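Local coordinates for FAD-binding oxidoreductase (Gulosibacter chungangensis, PDB 7PBG), which oxidises 4-ethylphenol, probably by dehydrogenation to 4-vinylphenol, using a covalently bound FAD as the redox cofactor, at residues A[5-8]-A[9-12]; A[65-68]-A[69-73]; A[128-131]-A[132-136]; A[202-205]-A[206-209]; A[214-217]-A[218-221]. All blocks are in the same frame, centred on the assembly; numbering follows the deposited sequence.

Contact 1: A[5-8]-A[9-12]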
loop_
_atom_site.group_PDB
_atom_site.type_symbol
_atom_site.label_atom_id
_atom_site.label_comp_id
_atom_site.label_asym_id
_atom_site.label_seq_id
_atom_site.Cartn_x
_atom_site.Cartn_y
_atom_site.Cartn_z
ATOM N N THR A 5 19.125 32.845 -11.905
ATOM C CA THR A 5 19.981 31.749 -11.411
ATOM C C THR A 5 20.211 30.818 -12.606
ATOM O O THR A 5 19.397 30.862 -13.584
ATOM C CB THR A 5 19.363 30.983 -10.223
ATOM O OG1 THR A 5 18.133 30.411 -10.658
ATOM C CG2 THR A 5 19.113 31.812 -8.984
ATOM N N LEU A 6 21.277 30.045 -12.569
ATOM C CA LEU A 6 21.525 28.989 -13.567
ATOM C C LEU A 6 21.936 27.727 -12.842
ATOM O O LEU A 6 22.622 27.788 -11.831
ATOM C CB LEU A 6 22.656 29.361 -14.528
ATOM C CG LEU A 6 22.332 30.416 -15.578
ATOM C CD1 LEU A 6 23.586 30.691 -16.395
ATOM C CD2 LEU A 6 21.197 29.984 -16.469
ATOM N N PRO A 7 21.605 26.567 -13.444
ATOM C CA PRO A 7 22.064 25.297 -12.908
ATOM C C PRO A 7 23.577 25.192 -13.144
ATOM O O PRO A 7 24.039 25.519 -14.250
ATOM C CB PRO A 7 21.230 24.248 -13.662
ATOM C CG PRO A 7 20.678 24.940 -14.893
ATOM C CD PRO A 7 20.777 26.433 -14.651
ATOM N N ASP A 8 24.311 24.759 -12.116
ATOM C CA ASP A 8 25.737 24.349 -12.257
ATOM C C ASP A 8 25.924 23.519 -13.538
ATOM O O ASP A 8 25.128 22.587 -13.789
ATOM C CB ASP A 8 26.202 23.572 -11.032
ATOM C CG ASP A 8 26.346 24.438 -9.800
ATOM O OD1 ASP A 8 26.275 25.673 -9.940
ATOM O OD2 ASP A 8 26.539 23.870 -8.710
ATOM N N GLY A 9 26.934 23.838 -14.352
ATOM C CA GLY A 9 27.244 23.083 -15.578
ATOM C C GLY A 9 26.480 23.551 -16.807
ATOM O O GLY A 9 26.752 23.031 -17.895
ATOM N N VAL A 10 25.546 24.493 -16.677
ATOM C CA VAL A 10 24.746 24.997 -17.827
ATOM C C VAL A 10 25.051 26.493 -17.950
ATOM O O VAL A 10 24.764 27.269 -17.027
ATOM C CB VAL A 10 23.236 24.754 -17.662
ATOM C CG1 VAL A 10 22.452 25.386 -18.798
ATOM C CG2 VAL A 10 22.917 23.264 -17.519
ATOM N N SER A 11 25.603 26.866 -19.085
ATOM C CA SER A 11 26.010 28.242 -19.400
ATOM C C SER A 11 24.752 29.045 -19.755
ATOM O O SER A 11 23.674 28.433 -20.053
ATOM C CB SER A 11 26.974 28.203 -20.546
ATOM O OG SER A 11 26.289 28.029 -21.789
ATOM N N ALA A 12 24.836 30.370 -19.703
ATOM C CA ALA A 12 23.710 31.227 -20.139
ATOM C C ALA A 12 23.324 30.928 -21.592
ATOM O O ALA A 12 22.121 31.006 -21.944
ATOM C CB ALA A 12 24.039 32.686 -19.925
#
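Pro7 and Val10 meet across a tight reversal of the chain near the N terminus, an example of how a beta turn can bring two apolar side chains together just ahead of a helix. The packed half of the contact lies on their side. Pro7 CG rests 3.8 Å from Val10 CB, and Val10 CG2 approaches the same ring carbon, because this methyl stands anti to the carbonyl carbon and beside the backbone N. The side chains of both residues reach Phe15 of helix 12-26, as does Leu6, so the turn is pressed onto the helix it precedes. The turn is closed by Val10 N donating to Pro7 O at 3.0 Å, with an N-H...O angle of 151° and the donor tilted 31° from the carbonyl plane.

The other half is looser and faces solvent. Asp8 and Gly9 form the exposed bend, and the Asp8 side chain sets off away from residues 9-12, touching them through CB alone (3.4 Å from Gly9 N). Gly9 takes a positive phi of 87°, which favours glycine. Leu6 CD1 lies along the backbone of residues 10-12, 3.6 Å from Ala12 N and 4.1 Å from Ala12 CB. Ser11 OG caps a backbone N of the first turn, and Ser11 N in return is bonded to Gln14 OE1. The whole is a type II beta turn, Pro7 to Val10, leading directly into a capped helix.

Contact 2: A[65-68]-A[69-73]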
loop_
_atom_site.group_PDB
_atom_site.type_symbol
_atom_site.label_atom_id
_atom_site.label_comp_id
_atom_site.label_asym_id
_atom_site.label_seq_id
_atom_site.Cartn_x
_atom_site.Cartn_y
_atom_site.Cartn_z
ATOM N N GLU A 65 1.455 15.794 -23.009
ATOM C CA GLU A 65 2.384 15.928 -24.162
ATOM C C GLU A 65 3.385 17.061 -23.890
ATOM O O GLU A 65 4.588 16.916 -24.238
ATOM C CB GLU A 65 1.609 16.172 -25.454
ATOM C CG GLU A 65 2.513 16.170 -26.674
ATOM C CD GLU A 65 1.776 16.196 -28.007
ATOM O OE1 GLU A 65 0.525 16.180 -28.000
ATOM O OE2 GLU A 65 2.455 16.211 -29.048
ATOM N N ASP A 66 2.907 18.191 -23.383
ATOM C CA ASP A 66 3.792 19.348 -23.056
ATOM C C ASP A 66 4.852 18.845 -22.066
ATOM O O ASP A 66 6.033 19.103 -22.240
ATOM C CB ASP A 66 3.051 20.524 -22.442
ATOM C CG ASP A 66 2.284 21.380 -23.440
ATOM O OD1 ASP A 66 2.298 21.063 -24.648
ATOM O OD2 ASP A 66 1.703 22.377 -22.995
ATOM N N VAL A 67 4.429 18.194 -20.999
ATOM C CA VAL A 67 5.406 17.613 -20.022
ATOM C C VAL A 67 6.434 16.736 -20.751
ATOM O O VAL A 67 7.666 16.861 -20.481
ATOM C CB VAL A 67 4.696 16.871 -18.873
ATOM C CG1 VAL A 67 5.721 16.246 -17.939
ATOM C CG2 VAL A 67 3.822 17.807 -18.100
ATOM N N GLN A 68 6.004 15.850 -21.650
ATOM C CA GLN A 68 6.957 14.959 -22.364
ATOM C C GLN A 68 7.996 15.791 -23.126
ATOM O O GLN A 68 9.171 15.441 -23.097
ATOM C CB GLN A 68 6.258 14.039 -23.352
ATOM C CG GLN A 68 5.214 13.165 -22.691
ATOM C CD GLN A 68 4.541 12.317 -23.736
ATOM O OE1 GLN A 68 3.460 12.673 -24.213
ATOM N NE2 GLN A 68 5.223 11.253 -24.159
ATOM N N VAL A 69 7.550 16.789 -23.873
ATOM C CA VAL A 69 8.466 17.573 -24.743
ATOM C C VAL A 69 9.399 18.369 -23.851
ATOM O O VAL A 69 10.592 18.460 -24.197
ATOM C CB VAL A 69 7.756 18.457 -25.791
ATOM C CG1 VAL A 69 6.838 19.475 -25.204
ATOM C CG2 VAL A 69 8.758 19.152 -26.718
ATOM N N ILE A 70 8.919 18.924 -22.736
ATOM C CA ILE A 70 9.811 19.656 -21.772
ATOM C C ILE A 70 10.895 18.707 -21.233
ATOM O O ILE A 70 12.095 19.087 -21.140
ATOM C CB ILE A 70 8.999 20.284 -20.627
ATOM C CG1 ILE A 70 8.118 21.432 -21.139
ATOM C CG2 ILE A 70 9.882 20.728 -19.466
ATOM C CD1 ILE A 70 6.900 21.688 -20.264
ATOM N N VAL A 71 10.510 17.495 -20.873
ATOM C CA VAL A 71 11.480 16.517 -20.306
ATOM C C VAL A 71 12.543 16.163 -21.365
ATOM O O VAL A 71 13.733 16.017 -21.002
ATOM C CB VAL A 71 10.722 15.283 -19.807
ATOM C CG1 VAL A 71 11.707 14.161 -19.504
ATOM C CG2 VAL A 71 9.916 15.626 -18.563
ATOM N N ARG A 72 12.124 15.982 -22.616
ATOM C CA ARG A 72 13.054 15.611 -23.711
ATOM C C ARG A 72 14.066 16.737 -23.875
ATOM O O ARG A 72 15.272 16.440 -23.963
ATOM C CB ARG A 72 12.305 15.331 -25.004
ATOM C CG ARG A 72 11.517 14.034 -24.946
ATOM C CD ARG A 72 10.589 13.928 -26.134
ATOM N NE ARG A 72 9.703 12.788 -25.971
ATOM C CZ ARG A 72 8.429 12.754 -26.336
ATOM N NH1 ARG A 72 7.832 13.819 -26.842
ATOM N NH2 ARG A 72 7.738 11.652 -26.134
ATOM N N ILE A 73 13.575 17.971 -23.955
ATOM C CA ILE A 73 14.455 19.166 -24.081
ATOM C C ILE A 73 15.395 19.195 -22.877
ATOM O O ILE A 73 16.591 19.499 -23.045
ATOM C CB ILE A 73 13.646 20.464 -24.246
ATOM C CG1 ILE A 73 12.898 20.468 -25.576
ATOM C CG2 ILE A 73 14.541 21.687 -24.098
ATOM C CD1 ILE A 73 11.746 21.440 -25.629
#
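Gln68 and Arg72, one helical turn apart, run alongside each other in the same sense on the outer side of the helix, a worked case of an i to i+4 pair. Followed outward, the Arg72 chain first runs over a carbonyl: CG closes to 3.3 Å from Gln68 O, with CB and CD a little farther from the same oxygen. NE still lies 3.9 Å from Gln68 O. With CG anti to the carbonyl carbon (chi1 -71°) and the chain extended as far as NE, the side chain turns back toward the preceding turn. CZ then comes to 3.9 Å from Gln68 CB, which sits over one face of the guanidinium, toward its rim. NH1 also neighbours Gln68 CB, while NH2 ends 3.2 Å from Gln68 NE2. Both are donors and form no bond; the amide and guanidinium planes stand 54° apart, and NE2 gives one of its hydrogens to Gly189 O, which fixes the amide.

Arg72 N bonds to Gln68 O at 3.0 Å. The inner flank is apolar: Val67 CG1 and Val71 CG2 are 4.3 Å apart, and both valines pack on Val185 and Ile227. The chemistry is therefore divided: aliphatic branches fasten helix 64-77 to the sheet, while the exposed arginine finds no bond at the amide tip, and Glu65 OE2, 6.3 Å from Arg72 NH1, is too far for a salt bridge but would probably ease its charge.

Contact 3: A[128-131]-A[132-136]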
loop_
_atom_site.group_PDB
_atom_site.type_symbol
_atom_site.label_atom_id
_atom_site.label_comp_id
_atom_site.label_asym_id
_atom_site.label_seq_id
_atom_site.Cartn_x
_atom_site.Cartn_y
_atom_site.Cartn_z
ATOM N N PRO A 128 -3.081 17.397 -11.720
ATOM C CA PRO A 128 -2.271 17.974 -10.657
ATOM C C PRO A 128 -2.872 19.178 -9.918
ATOM O O PRO A 128 -2.693 19.316 -8.742
ATOM C CB PRO A 128 -0.971 18.348 -11.380
ATOM C CG PRO A 128 -0.904 17.385 -12.523
ATOM C CD PRO A 128 -2.336 17.164 -12.976
ATOM N N GLY A 129 -3.561 20.076 -10.624
ATOM C CA GLY A 129 -3.962 21.355 -10.053
ATOM C C GLY A 129 -5.238 21.270 -9.245
ATOM O O GLY A 129 -5.654 22.321 -8.682
ATOM N N VAL A 130 -5.860 20.091 -9.160
ATOM C CA VAL A 130 -7.088 19.965 -8.331
ATOM C C VAL A 130 -6.700 20.012 -6.852
ATOM O O VAL A 130 -5.913 19.153 -6.381
ATOM C CB VAL A 130 -7.870 18.675 -8.594
ATOM C CG1 VAL A 130 -9.105 18.606 -7.709
ATOM C CG2 VAL A 130 -8.253 18.510 -10.069
ATOM N N ASP A 131 -7.237 20.990 -6.131
ATOM C CA ASP A 131 -7.001 21.160 -4.686
ATOM C C ASP A 131 -8.192 20.565 -3.954
ATOM O O ASP A 131 -9.177 20.169 -4.588
ATOM C CB ASP A 131 -6.680 22.594 -4.255
ATOM C CG ASP A 131 -7.699 23.646 -4.613
ATOM O OD1 ASP A 131 -8.847 23.280 -4.946
ATOM O OD2 ASP A 131 -7.354 24.829 -4.487
ATOM N N TYR A 132 -8.065 20.488 -2.639
ATOM C CA TYR A 132 -9.114 19.832 -1.827
ATOM C C TYR A 132 -10.384 20.640 -1.995
ATOM O O TYR A 132 -11.471 20.055 -2.071
ATOM C CB TYR A 132 -8.674 19.755 -0.379
ATOM C CG TYR A 132 -7.553 18.779 -0.151
ATOM C CD1 TYR A 132 -7.655 17.452 -0.529
ATOM C CD2 TYR A 132 -6.334 19.238 0.293
ATOM C CE1 TYR A 132 -6.625 16.567 -0.231
ATOM C CE2 TYR A 132 -5.272 18.376 0.509
ATOM C CZ TYR A 132 -5.396 17.044 0.174
ATOM O OH TYR A 132 -4.373 16.133 0.386
ATOM N N LYS A 133 -10.279 21.964 -2.011
ATOM C CA LYS A 133 -11.493 22.821 -2.172
ATOM C C LYS A 133 -12.231 22.429 -3.460
ATOM O O LYS A 133 -13.446 22.169 -3.419
ATOM C CB LYS A 133 -11.130 24.305 -2.186
ATOM C CG LYS A 133 -12.287 25.258 -2.456
ATOM C CD LYS A 133 -11.884 26.711 -2.197
ATOM C CE LYS A 133 -12.958 27.715 -2.554
ATOM N NZ LYS A 133 -12.864 28.080 -3.986
ATOM N N THR A 134 -11.510 22.367 -4.583
ATOM C CA THR A 134 -12.097 22.081 -5.903
ATOM C C THR A 134 -12.733 20.691 -5.944
ATOM O O THR A 134 -13.848 20.557 -6.472
ATOM C CB THR A 134 -11.040 22.246 -6.992
ATOM O OG1 THR A 134 -10.688 23.619 -6.892
ATOM C CG2 THR A 134 -11.596 21.908 -8.360
ATOM N N LEU A 135 -12.046 19.661 -5.404
ATOM C CA LEU A 135 -12.578 18.302 -5.496
ATOM C C LEU A 135 -13.812 18.235 -4.611
ATOM O O LEU A 135 -14.782 17.662 -5.067
ATOM C CB LEU A 135 -11.520 17.285 -5.062
ATOM C CG LEU A 135 -11.983 15.839 -5.177
ATOM C CD1 LEU A 135 -12.312 15.469 -6.605
ATOM C CD2 LEU A 135 -10.926 14.880 -4.595
ATOM N N TYR A 136 -13.801 18.915 -3.463
ATOM C CA TYR A 136 -14.962 18.930 -2.557
ATOM C C TYR A 136 -16.142 19.520 -3.316
ATOM O O TYR A 136 -17.256 18.920 -3.305
ATOM C CB TYR A 136 -14.644 19.712 -1.304
ATOM C CG TYR A 136 -15.862 19.986 -0.485
ATOM C CD1 TYR A 136 -16.446 18.954 0.206
ATOM C CD2 TYR A 136 -16.446 21.235 -0.488
ATOM C CE1 TYR A 136 -17.562 19.181 0.978
ATOM C CE2 TYR A 136 -17.599 21.464 0.238
ATOM C CZ TYR A 136 -18.166 20.427 0.948
ATOM O OH TYR A 136 -19.306 20.641 1.685
HETATM O O HOH W 1 -8.224 23.250 -7.874
#
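Asp131 OD1 accepts from Thr134 N at 2.8 Å, the donor lying nearly on the extension of the carboxylate C-O bond and the N-H...O angle being 158°. This is the N-cap bond that opens helix 132-142. The carboxylate reaches the amide because CG stands between the backbone N and the carbonyl carbon (chi1 57°), folded over the first turn. Thr134 OG1 also comes to 2.7 Å from Asp131 OD1, the two side chains crossing at about a right angle. A water ties the same corner together, donating to Thr134 OG1 and Gly129 O and accepting from Asp131 N. The first full helical bond, Leu135 N to Asp131 O at 3.0 Å, completes the start of the helix.

On the apolar flank Val130 CG1 packs 3.8 Å from Leu135 CB, and both side chains reach Val114. Replacing Asp131 with an alanine would probably leave Thr134 N without its capping acceptor and the first turn more prone to fray. Tyr132, on the same turn, packs on Asn161, a residue of the FAD site. A carboxylate at this helix start is likely to be stabilised as an anion by the helix dipole and the amide it caps.

Contact 4: A[202-205]-A[206-209]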
loop_
_atom_site.group_PDB
_atom_site.type_symbol
_atom_site.label_atom_id
_atom_site.label_comp_id
_atom_site.label_asym_id
_atom_site.label_seq_id
_atom_site.Cartn_x
_atom_site.Cartn_y
_atom_site.Cartn_z
ATOM N N SER A 202 -8.882 -1.603 -19.843
ATOM C CA SER A 202 -9.216 -1.919 -18.436
ATOM C C SER A 202 -10.018 -0.794 -17.837
ATOM O O SER A 202 -9.677 0.337 -18.046
ATOM C CB SER A 202 -8.039 -2.230 -17.581
ATOM O OG SER A 202 -8.452 -2.570 -16.265
ATOM N N GLU A 203 -11.085 -1.134 -17.119
ATOM C CA GLU A 203 -11.835 -0.169 -16.310
ATOM C C GLU A 203 -11.311 -0.175 -14.866
ATOM O O GLU A 203 -11.957 0.466 -13.999
ATOM C CB GLU A 203 -13.328 -0.511 -16.420
ATOM C CG GLU A 203 -13.933 -0.241 -17.801
ATOM C CD GLU A 203 -15.406 -0.619 -17.977
ATOM O OE1 GLU A 203 -15.803 -1.661 -17.448
ATOM O OE2 GLU A 203 -16.158 0.112 -18.711
ATOM N N ALA A 204 -10.267 -0.942 -14.547
ATOM C CA ALA A 204 -9.812 -1.148 -13.150
ATOM C C ALA A 204 -8.564 -0.310 -12.803
ATOM O O ALA A 204 -8.033 -0.475 -11.695
ATOM C CB ALA A 204 -9.540 -2.626 -12.970
ATOM N N TRP A 205 -8.157 0.623 -13.668
ATOM C CA TRP A 205 -6.973 1.484 -13.418
ATOM C C TRP A 205 -7.068 2.115 -12.012
ATOM O O TRP A 205 -6.088 2.086 -11.267
ATOM C CB TRP A 205 -6.879 2.559 -14.465
ATOM C CG TRP A 205 -5.592 3.326 -14.492
ATOM C CD1 TRP A 205 -4.415 3.011 -13.878
ATOM C CD2 TRP A 205 -5.343 4.503 -15.262
ATOM N NE1 TRP A 205 -3.445 3.904 -14.229
ATOM C CE2 TRP A 205 -3.997 4.863 -15.028
ATOM C CE3 TRP A 205 -6.109 5.279 -16.156
ATOM C CZ2 TRP A 205 -3.414 5.962 -15.662
ATOM C CZ3 TRP A 205 -5.524 6.346 -16.794
ATOM C CH2 TRP A 205 -4.214 6.719 -16.487
ATOM N N HIS A 206 -8.238 2.626 -11.621
ATOM C CA HIS A 206 -8.390 3.318 -10.313
ATOM C C HIS A 206 -9.080 2.433 -9.280
ATOM O O HIS A 206 -9.434 2.955 -8.232
ATOM C CB HIS A 206 -9.123 4.681 -10.536
ATOM C CG HIS A 206 -8.514 5.440 -11.674
ATOM N ND1 HIS A 206 -7.182 5.832 -11.646
ATOM C CD2 HIS A 206 -9.014 5.854 -12.865
ATOM C CE1 HIS A 206 -6.894 6.447 -12.788
ATOM N NE2 HIS A 206 -7.996 6.522 -13.544
ATOM N N LEU A 207 -9.262 1.135 -9.566
ATOM C CA LEU A 207 -9.938 0.205 -8.657
ATOM C C LEU A 207 -8.943 -0.723 -7.975
ATOM O O LEU A 207 -9.102 -0.974 -6.807
ATOM C CB LEU A 207 -10.951 -0.654 -9.415
ATOM C CG LEU A 207 -11.915 0.105 -10.298
ATOM C CD1 LEU A 207 -12.821 -0.865 -11.029
ATOM C CD2 LEU A 207 -12.725 1.072 -9.461
ATOM N N TYR A 208 -7.966 -1.223 -8.703
ATOM C CA TYR A 208 -7.103 -2.312 -8.197
ATOM C C TYR A 208 -5.651 -1.888 -8.394
ATOM O O TYR A 208 -5.211 -1.763 -9.515
ATOM C CB TYR A 208 -7.409 -3.611 -8.928
ATOM C CG TYR A 208 -6.509 -4.731 -8.500
ATOM C CD1 TYR A 208 -6.588 -5.248 -7.232
ATOM C CD2 TYR A 208 -5.519 -5.202 -9.345
ATOM C CE1 TYR A 208 -5.738 -6.266 -6.816
ATOM C CE2 TYR A 208 -4.673 -6.228 -8.944
ATOM C CZ TYR A 208 -4.788 -6.770 -7.684
ATOM O OH TYR A 208 -3.919 -7.762 -7.257
ATOM N N PRO A 209 -4.902 -1.681 -7.276
ATOM C CA PRO A 209 -3.489 -1.277 -7.312
ATOM C C PRO A 209 -2.583 -2.497 -7.516
ATOM O O PRO A 209 -1.941 -2.937 -6.592
ATOM C CB PRO A 209 -3.293 -0.661 -5.931
ATOM C CG PRO A 209 -4.197 -1.436 -5.049
ATOM C CD PRO A 209 -5.410 -1.758 -5.898
HETATM O O HOH W 2 -10.699 2.743 -12.915
HETATM O O HOH W 3 -4.310 0.021 -11.236
#
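Trp205 and His206 are stacked neighbours, with the imidazole laid over one face of the indole. His206 CE1 sits 3.5 Å from Trp205 CD2, toward the rim of the ring system, and His206 NE2 reaches CE3 of the same indole. The overlap is an offset stack: the five-membered ring of Trp205 and the imidazole have centroids 4.5 Å apart and planes inclined at 28°. On the imidazole side, Trp205 CB stands almost on the ring normal, 4.1 Å from the His206 centroid, a CH-pi contact. At the indole edge, in its plane, lies a water that donates to Trp205 O and Tyr208 O. Trp205 CG is anti to the backbone N (chi1 -168°), which swings the indole to the side where His206 follows.

The backbone turns tightly at Ala204. Ala204 O receives two hydrogens, from Leu207 N at 2.9 Å, well above the carbonyl plane, and from Tyr208 N at 3.1 Å, within that plane. In an ST turn Ser202 OG accepts from Ala204 N. An alanine in place of Trp205 would keep CB but take the indole off the imidazole, and would probably leave that ring fixed mainly by its bond to Cys180 O. Beyond the turn, Tyr208 meets His439 of the second subunit edge-to-face. The imidazole is held by ND1 at Cys180 O and by the stack on its face, and a proton on ND1 is implied.

Contact 5: A[214-217]-A[218-221]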
loop_
_atom_site.group_PDB
_atom_site.type_symbol
_atom_site.label_atom_id
_atom_site.label_comp_id
_atom_site.label_asym_id
_atom_site.label_seq_id
_atom_site.Cartn_x
_atom_site.Cartn_y
_atom_site.Cartn_z
ATOM N N PRO A 214 5.710 -6.172 -10.246
ATOM C CA PRO A 214 5.860 -5.322 -9.088
ATOM C C PRO A 214 4.877 -4.159 -9.034
ATOM O O PRO A 214 4.444 -3.601 -10.050
ATOM C CB PRO A 214 7.300 -4.830 -9.156
ATOM C CG PRO A 214 7.707 -4.979 -10.584
ATOM C CD PRO A 214 6.874 -6.117 -11.143
ATOM N N SER A 215 4.536 -3.799 -7.816
ATOM C CA SER A 215 3.685 -2.625 -7.520
ATOM C C SER A 215 4.612 -1.426 -7.372
ATOM O O SER A 215 5.429 -1.439 -6.417
ATOM C CB SER A 215 2.853 -2.860 -6.283
ATOM O OG SER A 215 1.807 -3.787 -6.555
ATOM N N ILE A 216 4.543 -0.461 -8.301
ATOM C CA ILE A 216 5.596 0.599 -8.364
ATOM C C ILE A 216 5.021 2.003 -8.098
ATOM O O ILE A 216 5.789 2.947 -8.156
ATOM C CB ILE A 216 6.338 0.555 -9.709
ATOM C CG1 ILE A 216 5.410 0.822 -10.895
ATOM C CG2 ILE A 216 7.063 -0.770 -9.820
ATOM C CD1 ILE A 216 6.124 0.959 -12.223
ATOM N N GLU A 217 3.753 2.165 -7.731
ATOM C CA GLU A 217 3.283 3.558 -7.438
ATOM C C GLU A 217 4.059 4.139 -6.241
ATOM O O GLU A 217 4.254 5.378 -6.214
ATOM C CB GLU A 217 1.791 3.615 -7.130
ATOM C CG GLU A 217 0.959 3.497 -8.399
ATOM C CD GLU A 217 -0.547 3.499 -8.249
ATOM O OE1 GLU A 217 -1.062 3.848 -7.130
ATOM O OE2 GLU A 217 -1.215 3.235 -9.281
ATOM N N GLY A 218 4.469 3.303 -5.275
ATOM C CA GLY A 218 5.245 3.750 -4.115
ATOM C C GLY A 218 6.603 4.287 -4.520
ATOM O O GLY A 218 7.177 5.102 -3.742
ATOM N N LEU A 219 7.133 3.911 -5.702
ATOM C CA LEU A 219 8.418 4.486 -6.171
ATOM C C LEU A 219 8.282 5.985 -6.407
ATOM O O LEU A 219 9.295 6.671 -6.370
ATOM C CB LEU A 219 8.843 3.864 -7.490
ATOM C CG LEU A 219 9.369 2.452 -7.442
ATOM C CD1 LEU A 219 10.015 2.155 -8.784
ATOM C CD2 LEU A 219 10.351 2.299 -6.316
ATOM N N PHE A 220 7.089 6.475 -6.705
ATOM C CA PHE A 220 6.901 7.903 -7.059
ATOM C C PHE A 220 6.598 8.735 -5.809
ATOM O O PHE A 220 6.227 9.932 -5.959
ATOM C CB PHE A 220 5.826 8.031 -8.135
ATOM C CG PHE A 220 6.225 7.312 -9.388
ATOM C CD1 PHE A 220 7.299 7.741 -10.150
ATOM C CD2 PHE A 220 5.628 6.099 -9.702
ATOM C CE1 PHE A 220 7.704 7.016 -11.257
ATOM C CE2 PHE A 220 5.990 5.415 -10.847
ATOM C CZ PHE A 220 7.054 5.850 -11.606
ATOM N N GLU A 221 6.701 8.179 -4.602
ATOM C CA GLU A 221 6.472 8.986 -3.388
ATOM C C GLU A 221 7.797 9.535 -2.854
ATOM O O GLU A 221 8.782 8.766 -2.678
ATOM C CB GLU A 221 5.569 8.250 -2.398
ATOM C CG GLU A 221 6.257 7.284 -1.519
ATOM C CD GLU A 221 5.336 6.868 -0.380
ATOM O OE1 GLU A 221 4.102 6.898 -0.582
ATOM O OE2 GLU A 221 5.856 6.630 0.699
HETATM O O HOH W 4 4.128 0.428 -4.475
#
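Glu217, Ile216 and Gly218 carry most of a compact 3-10 turn, in which short i to i+3 bonds replace the wider helical ones. Glu217 CB lies 3.3 Å from Gly218 N, and a water accepts from that amide while donating weakly to Ser215 O. Ile216 O accepts from Leu219 N at 3.0 Å and Glu217 O from Phe220 N at 3.1 Å; both donors stand well above the carbonyl planes, about 60° out of them. Ile216 CB meets Leu219 CD1 at 4.1 Å, while Phe220 CD2 leans in to 3.5 Å from Ile216 O. Phe220 CG is anti to the carbonyl carbon (chi1 -62°), which carries the ring back over the preceding turn, where it packs on Met182 and Leu192.

The Glu217 side chain leaves the turn, its CB pointing away and the chain extended beyond CG. Its buried carboxylate is well paired: OE1 in a salt bridge with Arg179, OE2 bonded to Thr194 OG1 and Gly181 N. Across the dimer interface Ile216 packs on Leu219 of the second subunit and Leu219 on its Ile216. The chemistry thus pairs an apolar, reciprocal subunit contact with a carboxylate whose several partners are likely to keep it ionised despite its burial.

How the contacts relate
From the N terminus the five contacts come strictly in series, each a local turn or helical step that closes before the next opens; none nests in or crosses another. Contact 1 shapes the entry to helix 12-26, and contact 2 lies on helix 64-77, which packs against that helix through Ile26 and Phe22; the two centres are about 20 Å apart. Contact 3 starts helix 132-142, beside the FAD site, after strand 123-126. Contacts 4 and 5 both fall in the long connection between strands 191-193 and 226-237, touch one another at Pro209 and Ser215, and both reach the second subunit, while the Phe220 side chain of this connection lies about 7 Å from the FAD.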